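Local coordinates for ABC transporter, substrate binding protein (Aeropyrum pernix, PDB 3EAF) that probably captures a small solute outside the membrane and hands it to an ABC transporter for import, and binds a magnesium ion, at residues D123-A128 and I159-K164. Residues are numbered along the deposited sequence; the frame is centred on the assembly and turned at random.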
# COMPACT_ATOMS: atom_id res chain seq x y z
N ASP A 123 5.20 4.56 -5.38
CA ASP A 123 5.40 5.09 -4.04
C ASP A 123 4.21 5.97 -3.66
O ASP A 123 3.47 6.43 -4.53
CB ASP A 123 6.68 5.92 -4.01
CG ASP A 123 6.58 7.12 -4.90
OD1 ASP A 123 6.30 8.22 -4.39
OD2 ASP A 123 6.74 6.95 -6.12
N TYR A 124 4.06 6.23 -2.36
CA TYR A 124 2.97 7.05 -1.82
C TYR A 124 2.82 8.44 -2.45
O TYR A 124 1.71 8.96 -2.56
CB TYR A 124 3.16 7.25 -0.32
CG TYR A 124 2.75 6.09 0.57
CD1 TYR A 124 3.52 5.74 1.67
CD2 TYR A 124 1.57 5.37 0.32
CE1 TYR A 124 3.14 4.69 2.51
CE2 TYR A 124 1.18 4.31 1.16
CZ TYR A 124 1.98 3.98 2.25
OH TYR A 124 1.63 2.95 3.08
N SER A 125 3.94 9.05 -2.82
CA SER A 125 3.93 10.41 -3.35
C SER A 125 3.38 10.45 -4.78
O SER A 125 2.48 11.24 -5.09
CB SER A 125 5.33 11.03 -3.26
OG SER A 125 5.85 10.91 -1.94
N THR A 126 3.91 9.58 -5.64
CA THR A 126 3.40 9.38 -7.01
C THR A 126 1.93 8.99 -7.01
O THR A 126 1.16 9.49 -7.84
CB THR A 126 4.20 8.28 -7.74
OG1 THR A 126 5.59 8.61 -7.70
CG2 THR A 126 3.73 8.14 -9.19
N GLN A 127 1.53 8.11 -6.09
CA GLN A 127 0.12 7.77 -5.89
C GLN A 127 -0.71 9.01 -5.55
O GLN A 127 -1.74 9.27 -6.18
CB GLN A 127 -0.03 6.70 -4.78
CG GLN A 127 0.40 5.29 -5.20
CD GLN A 127 0.03 4.22 -4.19
OE1 GLN A 127 0.86 3.39 -3.80
NE2 GLN A 127 -1.23 4.22 -3.77
N ALA A 128 -0.25 9.77 -4.55
CA ALA A 128 -0.95 10.98 -4.09
C ALA A 128 -1.10 12.00 -5.21
O ALA A 128 -2.18 12.54 -5.43
CB ALA A 128 -0.22 11.60 -2.90
N ILE A 159 3.55 14.10 2.00
CA ILE A 159 3.15 15.49 2.24
C ILE A 159 4.08 16.52 1.58
O ILE A 159 3.62 17.41 0.87
CB ILE A 159 2.93 15.79 3.76
CG1 ILE A 159 1.76 14.96 4.32
CG2 ILE A 159 2.70 17.29 4.02
CD1 ILE A 159 0.38 15.23 3.66
N GLY A 160 5.39 16.36 1.78
CA GLY A 160 6.36 17.25 1.13
C GLY A 160 6.24 17.30 -0.39
O GLY A 160 6.29 18.38 -1.00
N ALA A 161 6.08 16.13 -1.01
CA ALA A 161 5.95 16.03 -2.46
C ALA A 161 4.63 16.62 -2.96
O ALA A 161 4.59 17.23 -4.03
CB ALA A 161 6.10 14.57 -2.92
N ILE A 162 3.57 16.44 -2.18
CA ILE A 162 2.29 17.07 -2.48
C ILE A 162 2.42 18.60 -2.51
O ILE A 162 1.94 19.24 -3.44
CB ILE A 162 1.17 16.66 -1.49
CG1 ILE A 162 0.76 15.20 -1.72
CG2 ILE A 162 -0.05 17.56 -1.66
CD1 ILE A 162 -0.08 14.63 -0.58
N LYS A 163 3.07 19.17 -1.49
CA LYS A 163 3.27 20.62 -1.42
C LYS A 163 4.10 21.16 -2.58
O LYS A 163 3.80 22.23 -3.13
CB LYS A 163 3.88 21.04 -0.07
CG LYS A 163 2.92 20.94 1.11
CD LYS A 163 3.64 21.15 2.43
CE LYS A 163 2.71 20.89 3.60
NZ LYS A 163 3.25 21.39 4.90
N LYS A 164 5.13 20.42 -2.97
CA LYS A 164 6.01 20.83 -4.07
C LYS A 164 5.30 20.74 -5.43
O LYS A 164 5.41 21.66 -6.25
CB LYS A 164 7.31 20.02 -4.08
CG LYS A 164 8.36 20.50 -5.08
CD LYS A 164 9.74 19.92 -4.76
CE LYS A 164 10.78 20.27 -5.82
NZ LYS A 164 10.86 21.73 -6.07
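With CG1 turned anti to its carbonyl carbon (chi1 -71°) and the chain then running out extended (chi2 166°), Ile162 carries its terminal CD1 across to the methyl of Ala128, CB to CD1 3.8 Å; CG1 lies almost as near that methyl, so the end of the isoleucine runs alongside it. About one turn before Ala128, the CB of Ser125 meets the CB of Ala161 at 3.6 Å. A chi1 of -52° puts Ser125 OG anti to the carbonyl carbon, where it lies beside the same Ala161 methyl at 3.8 Å and is hydrogen-bonded to Thr381 of helix 377-382, which also touches Ala161 through Tyr380 and Thr381. Two small residues here let the backbones come close, the CA atoms of Ser125 and Ala161 standing 6.0 Å apart. In this periplasmic-binding-protein fold, helix 124-139 precedes strand 142-148 in the chain and helix 159-165 follows it; Ala128 and Ile162 meet over Trp204 of the neighbouring strand 202-205 in the seven-stranded mixed sheet. Leu146 of strand 142-148 also packs against Ile162, so the apolar pair is buried on the sheet. The first turn of helix 124-139 is N-capped by Asp123, whose OD1 takes Thr126 N at 3.0 Å from above the carboxylate plane and, more weakly, Ser125 N. Thr126 OG1 donates to OD2 of Asp123 on its syn side at 2.6 Å, a second grip that limits rotation of the carboxylate.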